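Local coordinates for putative translational inhibitor protein (Yersinia pestis, PDB 5V4D), which belongs to the Rid (YjgF-like) family and is of unknown function, but may act as an enamine/imine deaminase as its relatives do, at residues D92-Y97 and I102-S107; N59-L64 and T69-I74; G42-V45 and K51-R54; T77-T82 and S88-I93; K10-A15 and S32-I37. All coordinates share one frame; numbering follows the deposited sequence. Where two conformers were deposited one is given.

Interaction 1 of 5, residues D92-Y97 and I102-S107. With CA (calcium ion), chain H; ACY (acetic acid), chain G.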
# COMPACT_ATOMS: atom_id res chain seq x y z
N ASP A 92 14.10 -12.27 -9.85
CA ASP A 92 14.89 -13.50 -9.92
C ASP A 92 15.26 -13.98 -8.52
O ASP A 92 15.27 -15.20 -8.26
CB ASP A 92 16.14 -13.24 -10.76
CG ASP A 92 16.68 -14.49 -11.40
OD1 ASP A 92 16.13 -15.62 -11.18
OD2 ASP A 92 17.68 -14.30 -12.12
N ILE A 93 15.55 -13.05 -7.61
CA ILE A 93 15.93 -13.42 -6.24
C ILE A 93 14.71 -13.60 -5.34
O ILE A 93 14.68 -14.47 -4.45
CB ILE A 93 16.88 -12.33 -5.70
CG1 ILE A 93 18.19 -12.34 -6.52
CG2 ILE A 93 17.14 -12.50 -4.16
CD1 ILE A 93 19.05 -11.08 -6.30
N TYR A 94 13.73 -12.72 -5.49
CA TYR A 94 12.48 -12.85 -4.75
C TYR A 94 11.86 -14.22 -4.97
O TYR A 94 11.35 -14.85 -4.03
CB TYR A 94 11.57 -11.73 -5.21
CG TYR A 94 10.18 -11.59 -4.64
CD1 TYR A 94 9.90 -10.54 -3.76
CD2 TYR A 94 9.14 -12.42 -5.07
CE1 TYR A 94 8.62 -10.36 -3.28
CE2 TYR A 94 7.86 -12.24 -4.58
CZ TYR A 94 7.61 -11.21 -3.70
OH TYR A 94 6.33 -11.05 -3.22
N ALA A 95 11.91 -14.72 -6.20
CA ALA A 95 11.37 -16.05 -6.49
C ALA A 95 12.10 -17.13 -5.71
O ALA A 95 11.48 -18.07 -5.23
CB ALA A 95 11.48 -16.32 -8.00
N ASP A 96 13.43 -17.02 -5.62
CA ASP A 96 14.23 -17.97 -4.86
C ASP A 96 13.73 -18.04 -3.43
O ASP A 96 13.56 -19.13 -2.86
CB ASP A 96 15.70 -17.58 -4.86
CG ASP A 96 16.33 -17.51 -6.26
OD1 ASP A 96 15.74 -17.95 -7.26
OD2 ASP A 96 17.48 -16.97 -6.29
N TYR A 97 13.51 -16.87 -2.83
CA TYR A 97 13.07 -16.81 -1.44
C TYR A 97 11.73 -17.48 -1.26
O TYR A 97 11.50 -18.20 -0.27
CB TYR A 97 12.98 -15.32 -1.01
CG TYR A 97 12.54 -15.11 0.41
CD1 TYR A 97 13.38 -15.48 1.48
CD2 TYR A 97 11.30 -14.54 0.70
CE1 TYR A 97 12.97 -15.29 2.81
CE2 TYR A 97 10.89 -14.32 2.00
CZ TYR A 97 11.74 -14.71 3.06
OH TYR A 97 11.30 -14.52 4.36
N ILE A 102 3.00 -20.89 -1.85
CA ILE A 102 2.00 -20.20 -2.67
C ILE A 102 2.38 -18.73 -2.74
O ILE A 102 2.43 -18.02 -1.72
CB ILE A 102 0.60 -20.37 -2.08
CG1 ILE A 102 0.19 -21.84 -2.07
CG2 ILE A 102 -0.38 -19.57 -2.93
CD1 ILE A 102 -1.21 -22.01 -1.45
N PHE A 103 2.70 -18.25 -3.95
CA PHE A 103 3.32 -16.93 -4.02
C PHE A 103 2.35 -15.88 -3.52
O PHE A 103 1.16 -15.92 -3.87
CB PHE A 103 3.70 -16.55 -5.46
CG PHE A 103 4.78 -17.40 -6.09
CD1 PHE A 103 5.90 -17.80 -5.41
CD2 PHE A 103 4.67 -17.77 -7.42
CE1 PHE A 103 6.89 -18.54 -6.02
CE2 PHE A 103 5.65 -18.49 -8.02
CZ PHE A 103 6.75 -18.89 -7.33
N PRO A 104 2.82 -14.90 -2.77
CA PRO A 104 1.92 -13.85 -2.32
C PRO A 104 1.34 -13.06 -3.49
O PRO A 104 1.93 -12.97 -4.57
CB PRO A 104 2.83 -12.96 -1.47
CG PRO A 104 3.93 -13.89 -0.99
CD PRO A 104 4.18 -14.78 -2.19
N ALA A 105 0.18 -12.45 -3.25
CA ALA A 105 -0.26 -11.35 -4.11
C ALA A 105 0.77 -10.20 -4.03
O ALA A 105 1.55 -10.12 -3.08
CB ALA A 105 -1.64 -10.86 -3.69
N ARG A 106 0.77 -9.32 -5.03
CA ARG A 106 1.90 -8.38 -5.12
C ARG A 106 1.52 -7.17 -5.96
O ARG A 106 0.68 -7.27 -6.85
CB ARG A 106 3.11 -9.05 -5.76
CG ARG A 106 4.38 -8.25 -5.49
CD ARG A 106 5.55 -9.09 -5.96
NE ARG A 106 5.59 -9.05 -7.42
CZ ARG A 106 6.57 -9.53 -8.16
NH1 ARG A 106 7.61 -10.14 -7.57
NH2 ARG A 106 6.49 -9.42 -9.48
N SER A 107 2.09 -6.02 -5.61
CA SER A 107 2.16 -4.89 -6.54
C SER A 107 3.61 -4.41 -6.61
O SER A 107 4.31 -4.44 -5.60
CB SER A 107 1.27 -3.74 -6.07
OG SER A 107 -0.11 -4.18 -6.07
CA CA H . 16.04 -17.24 -9.50
C ACY G . 3.17 -6.74 -9.62
O ACY G . 3.04 -5.62 -10.19
OXT ACY G . 4.16 -7.12 -8.92
CH3 ACY G . 2.02 -7.72 -9.76
O HOH W 1 4.61 -12.43 -4.66
O HOH W 2 18.18 -16.42 -8.80
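Arg106 sends its guanidinium over one face of the Tyr94 ring, joining helix 87-98 to strand 105-110 within the beta-alpha-beta unit of the YjgF-like fold. The interaction is cation-pi: Arg106 CZ lies 5.0 Å from the ring centroid of Tyr94, 21° off the normal. The two planes stand 66° apart, so this is no flat stack; NH1 of Arg106 leads, 3.6 Å above the Tyr94 ring and toward its rim. Nearer its backbone, the Arg106 side chain packs CD against Tyr94 OH at 3.5 Å. Pro104 CG makes only a loose approach to the same hydroxyl.

Hydrogen bonds fix both polar ends. A bend at chi3 (75°) separates the two tasks of the arginine: Arg106 NE faces away from the ring and donates to OXT of an acetate at 2.8 Å, with a weak second bond from NH2, while NH1 is also held by Asn91 OD1. The acetate, also bound by Thr108 OG1 and probably from the crystallisation liquor, is consistent with a carboxylate site like that of other Rid proteins. Tyr94 OH is hydrogen-bonded to Thr77 OG1 and donates to water 1 (2.6 Å from OH), which lies in the ring plane and passes the bond on to Pro104 O.

Metal bonds occupy another side of the helix. Calcium is gripped by Asp92 O, Asp92 OD1 (2.3 Å) and Asp96 OD1, one turn later; two more ligand atoms come from outside these segments. Water 2 completes a small cycle, binding the calcium at 2.4 Å and donating to Asp96 OD2 at 2.7 Å.

Interaction 2 of 5, residues N59-L64 and T69-I74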
# COMPACT_ATOMS: atom_id res chain seq x y z
N ASN A 59 16.11 -9.48 5.89
CA ASN A 59 15.54 -8.66 6.96
C ASN A 59 14.08 -9.01 7.20
O ASN A 59 13.65 -9.14 8.35
CB ASN A 59 15.68 -7.16 6.60
CG ASN A 59 17.12 -6.69 6.59
OD1 ASN A 59 18.00 -7.39 7.07
ND2 ASN A 59 17.36 -5.49 6.07
N ILE A 60 13.32 -9.20 6.13
CA ILE A 60 11.94 -9.67 6.26
C ILE A 60 11.89 -11.01 6.98
O ILE A 60 11.09 -11.20 7.88
CB ILE A 60 11.26 -9.76 4.89
CG1 ILE A 60 11.01 -8.36 4.31
CG2 ILE A 60 9.95 -10.62 4.96
CD1 ILE A 60 10.67 -8.36 2.77
N ASP A 61 12.73 -11.95 6.57
CA ASP A 61 12.71 -13.26 7.21
C ASP A 61 12.93 -13.14 8.71
O ASP A 61 12.26 -13.82 9.50
CB ASP A 61 13.77 -14.16 6.56
CG ASP A 61 13.49 -15.61 6.80
OD1 ASP A 61 12.54 -16.11 6.18
OD2 ASP A 61 14.26 -16.26 7.55
N ALA A 62 13.87 -12.29 9.14
CA ALA A 62 14.12 -12.12 10.57
C ALA A 62 12.88 -11.65 11.32
O ALA A 62 12.64 -12.06 12.47
CB ALA A 62 15.27 -11.13 10.81
N VAL A 63 12.11 -10.73 10.71
CA VAL A 63 10.90 -10.23 11.33
C VAL A 63 9.86 -11.33 11.44
O VAL A 63 9.27 -11.53 12.51
CB VAL A 63 10.38 -9.03 10.52
CG1 VAL A 63 8.97 -8.63 11.02
CG2 VAL A 63 11.38 -7.91 10.64
N LEU A 64 9.70 -12.13 10.38
CA LEU A 64 8.76 -13.24 10.42
C LEU A 64 9.13 -14.21 11.54
O LEU A 64 8.26 -14.64 12.31
CB LEU A 64 8.78 -13.97 9.09
CG LEU A 64 8.36 -13.13 7.89
CD1 LEU A 64 8.48 -14.00 6.62
CD2 LEU A 64 6.94 -12.57 8.09
N THR A 69 6.30 -16.85 12.78
CA THR A 69 5.65 -17.27 11.54
C THR A 69 6.72 -17.45 10.47
O THR A 69 7.92 -17.46 10.81
CB THR A 69 4.55 -16.27 11.14
OG1 THR A 69 3.78 -16.84 10.07
CG2 THR A 69 5.13 -14.94 10.66
N THR A 70 6.33 -17.67 9.21
CA THR A 70 7.31 -17.96 8.16
C THR A 70 6.84 -17.33 6.86
O THR A 70 5.70 -16.89 6.74
CB THR A 70 7.50 -19.45 7.90
OG1 THR A 70 6.27 -20.00 7.44
CG2 THR A 70 7.99 -20.23 9.15
N LYS A 71 7.76 -17.33 5.89
CA LYS A 71 7.47 -16.75 4.58
C LYS A 71 6.31 -17.44 3.88
O LYS A 71 5.65 -16.80 3.06
CB LYS A 71 8.73 -16.77 3.71
CG LYS A 71 9.21 -18.16 3.35
CD LYS A 71 10.68 -18.10 2.91
CE LYS A 71 11.21 -19.48 2.54
NZ LYS A 71 12.61 -19.45 1.98
N ASP A 72 6.03 -18.71 4.22
CA ASP A 72 4.90 -19.41 3.64
C ASP A 72 3.57 -18.73 3.94
O ASP A 72 2.60 -18.92 3.19
CB ASP A 72 4.86 -20.86 4.15
CG ASP A 72 3.79 -21.69 3.46
OD1 ASP A 72 2.82 -22.13 4.14
OD2 ASP A 72 3.91 -21.90 2.23
N LYS A 73 3.50 -17.94 5.01
CA LYS A 73 2.28 -17.27 5.45
C LYS A 73 2.10 -15.86 4.90
O LYS A 73 1.08 -15.23 5.19
CB LYS A 73 2.23 -17.18 6.98
CG LYS A 73 2.25 -18.54 7.68
CD LYS A 73 1.17 -19.42 7.14
CE LYS A 73 1.18 -20.75 7.88
NZ LYS A 73 0.92 -20.54 9.34
N ILE A 74 3.04 -15.36 4.08
CA ILE A 74 2.89 -14.02 3.52
C ILE A 74 1.76 -14.03 2.51
O ILE A 74 1.69 -14.91 1.65
CB ILE A 74 4.21 -13.53 2.91
CG1 ILE A 74 5.20 -13.28 4.07
CG2 ILE A 74 3.99 -12.20 2.10
CD1 ILE A 74 6.65 -12.91 3.58
O HOH W 3 10.39 -17.82 6.78
O HOH W 4 13.93 -18.43 4.52
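Ile60, Asp61 and Leu64 meet the loop that leads on to strand 74-81, where helix 49-66 packs on the sheet of the YjgF-like alpha/beta fold. Ile60 makes a light touch, its CG2 lying 4.2 Å from Ile74 CD1, and the side chain also packs on Ile122 and Val124 of strand 120-127.

One residue on, Asp61 works through water. Its OD1 accepts from water 3, which in turn takes the backbone N-H of Lys71 at 2.8 Å, and from water 4, which is bound by Lys71 NZ. Carboxylate and ammonium stay 5.4 Å apart (Asp61 OD1 to Lys71 NZ), too far for a direct salt bridge, though the opposite charges probably attract. Both groups also bind Tyr97, Asp61 OD1 its hydroxyl and Lys71 NZ its carbonyl oxygen.

Leu64 carries the largest share. With CG anti to its carbonyl carbon (chi1 -62°), it pushes Leu64 CD1 against the backbone of the loop, 3.5 Å from Lys71 N, and against Ile74 CD1 at 3.7 Å. The other methyl, Leu64 CD2, meets Thr69 CG2 at 3.9 Å; Thr69 OG1 turns instead to Gly127 O of strand 120-127. The Leu64 carbonyl closes the loop: Thr69 N donates to Leu64 O at 3.0 Å.

Interaction 3 of 5, residues G42-V45 and K51-R54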
# COMPACT_ATOMS: atom_id res chain seq x y z
N GLY A 42 24.18 -1.43 10.67
CA GLY A 42 23.33 -0.28 10.43
C GLY A 42 23.56 0.43 9.13
O GLY A 42 22.84 1.40 8.86
N ASP A 43 24.48 -0.06 8.28
CA ASP A 43 24.78 0.52 6.98
C ASP A 43 23.93 -0.07 5.87
O ASP A 43 23.64 -1.28 5.86
CB ASP A 43 26.25 0.28 6.60
CG ASP A 43 27.20 1.18 7.32
OD1 ASP A 43 26.75 2.16 7.95
OD2 ASP A 43 28.41 0.89 7.20
N LEU A 44 23.58 0.78 4.88
CA LEU A 44 23.04 0.28 3.62
C LEU A 44 24.11 -0.53 2.91
O LEU A 44 25.29 -0.15 2.88
CB LEU A 44 22.60 1.47 2.74
CG LEU A 44 21.76 1.14 1.54
CD1 LEU A 44 20.36 0.83 1.97
CD2 LEU A 44 21.81 2.32 0.55
N VAL A 45 23.70 -1.65 2.33
CA VAL A 45 24.66 -2.43 1.59
C VAL A 45 24.99 -1.74 0.26
O VAL A 45 24.45 -0.68 -0.08
CB VAL A 45 24.18 -3.89 1.42
CG1 VAL A 45 23.82 -4.51 2.79
CG2 VAL A 45 22.99 -4.00 0.50
N LYS A 51 22.39 -7.56 -4.51
CA LYS A 51 22.79 -7.60 -3.09
C LYS A 51 21.73 -6.95 -2.21
O LYS A 51 21.43 -7.45 -1.10
CB LYS A 51 24.14 -6.92 -2.92
CG LYS A 51 25.29 -7.75 -3.48
CD LYS A 51 26.58 -6.98 -3.42
CE LYS A 51 27.73 -7.77 -4.07
NZ LYS A 51 28.96 -6.94 -4.05
N GLN A 52 21.12 -5.86 -2.69
CA GLN A 52 20.13 -5.17 -1.87
C GLN A 52 18.86 -5.97 -1.73
O GLN A 52 18.27 -6.02 -0.63
CB GLN A 52 19.83 -3.76 -2.44
CG GLN A 52 21.02 -2.82 -2.29
CD GLN A 52 20.65 -1.36 -2.44
OE1 GLN A 52 19.50 -1.01 -2.67
NE2 GLN A 52 21.65 -0.50 -2.26
N THR A 53 18.41 -6.64 -2.81
CA THR A 53 17.24 -7.50 -2.71
C THR A 53 17.47 -8.63 -1.72
O THR A 53 16.59 -8.94 -0.91
CB THR A 53 16.88 -8.07 -4.08
OG1 THR A 53 16.59 -7.00 -5.00
CG2 THR A 53 15.65 -8.91 -3.96
N ARG A 54 18.66 -9.23 -1.76
CA ARG A 54 18.98 -10.30 -0.82
C ARG A 54 18.91 -9.79 0.61
O ARG A 54 18.32 -10.46 1.48
CB ARG A 54 20.37 -10.87 -1.10
CG ARG A 54 20.47 -11.60 -2.39
CD ARG A 54 21.84 -12.25 -2.53
NE ARG A 54 21.96 -12.82 -3.87
CZ ARG A 54 21.36 -13.93 -4.28
NH1 ARG A 54 20.59 -14.64 -3.47
NH2 ARG A 54 21.51 -14.34 -5.53
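Val45 rests on Gln52, and through this pair the loop after strand 28-31 is laid against the first turns of helix 49-66, the lead-in to the helix that packs on the sheet of the YjgF-like alpha/beta fold. The closest approach of the two side chains is Val45 CG2 to Gln52 CG, 3.6 Å, as they slide past each other in opposite directions. The same methyl, Val45 CG2, reaches along the helix to Lys51 O at 4.1 Å. Leu44 comes in from beside Val45, its CD2 4.0 Å from Gln52 NE2.

What places the glutamine lies in the next shell. Its chain is extended beyond CG (chi2 -163°), which carries the amide out from the helix to the loop. There OE1 accepts from Leu119 N and NE2 donates to Glu46 O, fixing the amide's rotation at both ends.

Farther out, Val45 and Leu44 lean on Pro36, and Gln52 touches that ring too. Lys51 leads its end away from Val45 to a salt bridge with Glu46 OE1. No other subunit touches the two segments. Val45 O stands 3.6 Å from Gln52 NE2 without a hydrogen bond, that amide already donating to Glu46 O.

Interaction 4 of 5, residues T77-T82 and S88-I93. With CA (calcium ion), chain H.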
# COMPACT_ATOMS: atom_id res chain seq x y z
N THR A 77 2.51 -8.54 -0.79
CA THR A 77 3.69 -7.70 -0.69
C THR A 77 3.54 -6.52 -1.64
O THR A 77 2.75 -6.58 -2.60
CB THR A 77 5.00 -8.44 -1.03
OG1 THR A 77 5.04 -8.70 -2.45
CG2 THR A 77 5.10 -9.76 -0.30
N THR A 78 4.29 -5.45 -1.38
CA THR A 78 4.48 -4.37 -2.34
C THR A 78 5.97 -4.16 -2.52
O THR A 78 6.71 -4.08 -1.53
CB THR A 78 3.81 -3.06 -1.86
OG1 THR A 78 2.42 -3.32 -1.68
CG2 THR A 78 4.00 -1.92 -2.85
N ILE A 79 6.40 -4.11 -3.77
CA ILE A 79 7.78 -3.79 -4.09
C ILE A 79 7.84 -2.35 -4.58
O ILE A 79 7.25 -2.01 -5.62
CB ILE A 79 8.31 -4.76 -5.16
CG1 ILE A 79 8.27 -6.19 -4.63
CG2 ILE A 79 9.77 -4.37 -5.59
CD1 ILE A 79 8.72 -7.24 -5.70
N PHE A 80 8.63 -1.54 -3.88
CA PHE A 80 8.94 -0.15 -4.28
C PHE A 80 10.36 -0.18 -4.82
O PHE A 80 11.29 -0.57 -4.10
CB PHE A 80 8.83 0.81 -3.09
CG PHE A 80 7.47 0.81 -2.40
CD1 PHE A 80 6.37 1.45 -2.94
CD2 PHE A 80 7.35 0.24 -1.16
CE1 PHE A 80 5.14 1.49 -2.23
CE2 PHE A 80 6.11 0.28 -0.48
CZ PHE A 80 5.06 0.89 -1.01
N ILE A 81 10.53 0.15 -6.10
CA ILE A 81 11.87 0.16 -6.68
C ILE A 81 12.12 1.50 -7.33
O ILE A 81 11.20 2.14 -7.85
CB ILE A 81 12.11 -0.99 -7.69
CG1 ILE A 81 10.95 -1.15 -8.68
CG2 ILE A 81 12.37 -2.28 -6.95
CD1 ILE A 81 11.32 -2.07 -9.82
N THR A 82 13.38 1.92 -7.32
CA THR A 82 13.69 3.23 -7.90
C THR A 82 13.87 3.18 -9.41
O THR A 82 13.91 4.23 -10.05
CB THR A 82 14.94 3.85 -7.26
OG1 THR A 82 16.11 3.02 -7.46
CG2 THR A 82 14.73 4.15 -5.77
N SER A 88 13.35 -7.27 -13.07
CA SER A 88 13.68 -8.67 -13.33
C SER A 88 14.73 -9.19 -12.35
O SER A 88 14.61 -10.31 -11.84
CB SER A 88 14.16 -8.83 -14.76
OG SER A 88 13.00 -8.71 -15.58
N GLN A 89 15.76 -8.38 -12.07
CA GLN A 89 16.77 -8.83 -11.12
C GLN A 89 16.18 -9.00 -9.72
O GLN A 89 16.56 -9.92 -9.00
CB GLN A 89 17.93 -7.85 -11.07
CG GLN A 89 18.82 -8.04 -12.30
CD GLN A 89 19.77 -6.88 -12.45
OE1 GLN A 89 19.39 -5.80 -12.98
NE2 GLN A 89 21.00 -7.06 -11.99
N VAL A 90 15.25 -8.12 -9.33
CA VAL A 90 14.56 -8.31 -8.06
C VAL A 90 13.77 -9.61 -8.09
O VAL A 90 13.85 -10.41 -7.15
CB VAL A 90 13.65 -7.11 -7.73
CG1 VAL A 90 12.73 -7.42 -6.53
CG2 VAL A 90 14.54 -5.85 -7.46
N ASN A 91 12.96 -9.79 -9.14
CA ASN A 91 12.11 -10.98 -9.27
C ASN A 91 12.93 -12.26 -9.20
O ASN A 91 12.48 -13.26 -8.61
CB ASN A 91 11.33 -10.94 -10.60
CG ASN A 91 10.19 -9.96 -10.57
OD1 ASN A 91 9.68 -9.66 -9.51
ND2 ASN A 91 9.77 -9.47 -11.74
N ASP A 92 14.10 -12.27 -9.85
CA ASP A 92 14.89 -13.50 -9.92
C ASP A 92 15.26 -13.98 -8.52
O ASP A 92 15.27 -15.20 -8.26
CB ASP A 92 16.14 -13.24 -10.76
CG ASP A 92 16.68 -14.49 -11.40
OD1 ASP A 92 16.13 -15.62 -11.18
OD2 ASP A 92 17.68 -14.30 -12.12
N ILE A 93 15.55 -13.05 -7.61
CA ILE A 93 15.93 -13.42 -6.24
C ILE A 93 14.71 -13.60 -5.34
O ILE A 93 14.68 -14.47 -4.45
CB ILE A 93 16.88 -12.33 -5.70
CG1 ILE A 93 18.19 -12.34 -6.52
CG2 ILE A 93 17.14 -12.50 -4.16
CD1 ILE A 93 19.05 -11.08 -6.30
CA CA H . 16.04 -17.24 -9.50
O HOH W 2 18.18 -16.42 -8.80
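Ile79 and Val90 meet without any flat group between them: the aromatic ring of this strand, Phe80, points to the other side of the sheet. Thr78 CG2 lies 3.5 Å above one face of the Phe80 ring, offset toward the rim. The ring is further packed by Val111 and Leu114 and by Val109 of the third subunit. The helix is thus left to the aliphatic residues either side of Phe80 in sequence.

Ile79 and Val90 reach toward each other tip to tip, Ile79 CD1 to Val90 CG1 at 4.1 Å. Val90 holds CG1 anti to its backbone N (chi1 169°), which aims one methyl at Ile79 and presents the other, CG2, to Ile81. That second touch, Ile81 CG2 to Val90 CG2 at 4.2 Å, is less certain, because Ile81 was modelled in two conformers. The CA atoms of Ile81 and Val90 stay 9.0 Å apart, and the side chains meet through methyl groups.

This is the first half of a beta-alpha-beta crossover, in which strand 74-81 leads through helix 87-98 to strand 105-110, its parallel neighbour in the sheet. Ile79 is flanked there by Thr108 of the neighbouring strand and by Ile122 of strand 120-127, and its side chain lies about 6 Å, nearest atoms, from the bound acetate. Val90 is wedged by Ile49 and Thr53 of helix 49-66, so both helices share the same sheet face. Away from the sheet, Gln89 NE2 binds Glu50 OE1 across the helices. Within helix 87-98, Asp92 N donates to Ser88 O at 2.8 Å.

Interaction 5 of 5, residues K10-A15 and S32-I37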
# COMPACT_ATOMS: atom_id res chain seq x y z
N LYS A 10 16.75 -7.90 17.15
CA LYS A 10 18.03 -7.37 16.71
C LYS A 10 18.51 -7.97 15.39
O LYS A 10 19.50 -7.47 14.83
CB LYS A 10 19.11 -7.59 17.80
CG LYS A 10 18.94 -6.72 19.05
CD LYS A 10 18.75 -5.25 18.70
CE LYS A 10 19.23 -4.32 19.81
NZ LYS A 10 18.58 -4.61 21.11
N ASN A 11 17.87 -9.03 14.89
CA ASN A 11 18.26 -9.58 13.59
C ASN A 11 17.64 -8.87 12.40
O ASN A 11 17.94 -9.24 11.25
CB ASN A 11 17.92 -11.07 13.54
CG ASN A 11 18.79 -11.85 14.50
OD1 ASN A 11 19.98 -11.54 14.68
ND2 ASN A 11 18.20 -12.81 15.16
N ALA A 12 16.80 -7.86 12.60
CA ALA A 12 16.42 -6.94 11.54
C ALA A 12 16.89 -5.55 11.92
O ALA A 12 17.16 -5.28 13.09
CB ALA A 12 14.89 -6.92 11.31
N PRO A 13 16.98 -4.63 10.96
CA PRO A 13 17.49 -3.28 11.26
C PRO A 13 16.70 -2.61 12.36
O PRO A 13 15.47 -2.66 12.39
CB PRO A 13 17.29 -2.54 9.93
CG PRO A 13 17.46 -3.59 8.90
CD PRO A 13 16.77 -4.82 9.51
N SER A 14 17.42 -1.92 13.26
CA SER A 14 16.73 -1.09 14.23
C SER A 14 15.94 0.00 13.51
O SER A 14 16.39 0.56 12.51
CB SER A 14 17.73 -0.45 15.19
OG SER A 14 18.51 -1.46 15.78
N ALA A 15 14.78 0.32 14.04
CA ALA A 15 13.96 1.37 13.43
C ALA A 15 14.71 2.71 13.41
O ALA A 15 15.20 3.18 14.45
CB ALA A 15 12.63 1.49 14.18
N SER A 32 6.75 -3.37 8.66
CA SER A 32 7.27 -2.17 8.02
C SER A 32 7.99 -2.53 6.73
O SER A 32 8.61 -3.59 6.63
CB SER A 32 8.22 -1.45 8.96
OG SER A 32 7.51 -0.88 10.04
N GLY A 33 7.95 -1.62 5.76
CA GLY A 33 8.81 -1.81 4.61
C GLY A 33 10.26 -1.97 5.01
O GLY A 33 10.79 -1.17 5.81
N GLN A 34 10.92 -3.01 4.48
CA GLN A 34 12.32 -3.29 4.74
C GLN A 34 13.17 -2.71 3.64
O GLN A 34 12.88 -2.92 2.45
CB GLN A 34 12.59 -4.79 4.84
CG GLN A 34 12.20 -5.34 6.22
CD GLN A 34 13.04 -4.71 7.31
OE1 GLN A 34 14.22 -4.36 7.11
NE2 GLN A 34 12.43 -4.50 8.45
N ILE A 35 14.23 -2.00 4.05
CA ILE A 35 15.24 -1.52 3.12
C ILE A 35 16.53 -2.30 3.34
O ILE A 35 16.66 -3.06 4.32
CB ILE A 35 15.45 0.01 3.24
CG1 ILE A 35 15.72 0.43 4.67
CG2 ILE A 35 14.28 0.79 2.65
CD1 ILE A 35 16.39 1.87 4.73
N PRO A 36 17.51 -2.18 2.44
CA PRO A 36 18.68 -3.07 2.43
C PRO A 36 19.76 -2.63 3.42
O PRO A 36 20.94 -2.50 3.05
CB PRO A 36 19.20 -2.98 0.99
CG PRO A 36 18.23 -2.19 0.25
CD PRO A 36 17.39 -1.43 1.17
N ILE A 37 19.36 -2.46 4.69
CA ILE A 37 20.29 -2.17 5.77
C ILE A 37 20.81 -3.49 6.33
O ILE A 37 20.03 -4.42 6.58
CB ILE A 37 19.61 -1.35 6.89
CG1 ILE A 37 19.23 0.04 6.40
CG2 ILE A 37 20.54 -1.28 8.16
CD1 ILE A 37 20.40 0.84 6.03
O HOH W 5 13.69 -2.76 10.49
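Pro13 centres this contact, its ring touching both Ile37 and the amide of Gln34 where two loops of the YjgF-like fold meet: the one before strand 22-25 and the one leading from strand 28-31 to helix 49-66.

The tight part is on the Pro13 ring carbons. Pro13 CG lies 3.7 Å from Ile37 CB and 3.6 Å from Ile37 O, and Pro13 CB sits 3.9 Å from Ile37 CG2. Ile37 offers its branch point and CG2 here, while the end of its longer arm leads away. Gln34 and Pro13 approach each other from opposite directions; the bend of Gln34 at chi2 (-63°) brings OE1 to 3.5 Å from Pro13 CD. Pro36 centres an inverse gamma turn just before Ile37, sealed by a weak bond from Ile37 N to Ile35 O. Asn59 of helix 49-66 then ties the turn down, ND2 donating to Ile37 O and more weakly to Ile35 O.

On the looser side, water fills the role of direct bonds. Water 5 donates to Pro13 O at 2.6 Å and accepts from Gln34 NE2 at 3.0 Å, linking the loops where they do not touch; Gln21 NE2 also donates to Pro13 O. Ala12 CB is only marginally near.

With no direct hydrogen bond across the segments, cohesion rests on van der Waals packing of the Pro13 ring carbons against the Ile37 branch and the oxygens Ile37 O and Gln34 OE1, helped by the water shared between Pro13 O and the Gln34 amide.

Interactions 1 and 4, their centres 9 Å apart, build the two sides of one beta-alpha-beta unit and are stitched by Tyr94 OH to Thr77 OG1 at 2.8 Å. Interaction 2 adjoins interaction 1 through Tyr97 OH to Asp61 OD1 at 2.7 Å. At the far end of helix 49-66, Thr53 of interaction 3 packs on Val90 and Ile93. Interaction 5 is joined to interaction 2 by Asn59 ND2 to Ile37 O, 2.9 Å, and to interaction 3 by Val45 N to Pro36 O, 3.0 Å. Interactions 1 and 5 lie 19 Å apart between centres, yet the trimer unites them: Ser32 OG is hydrogen-bonded to Arg106 N of a neighbouring subunit, beside the acetate site.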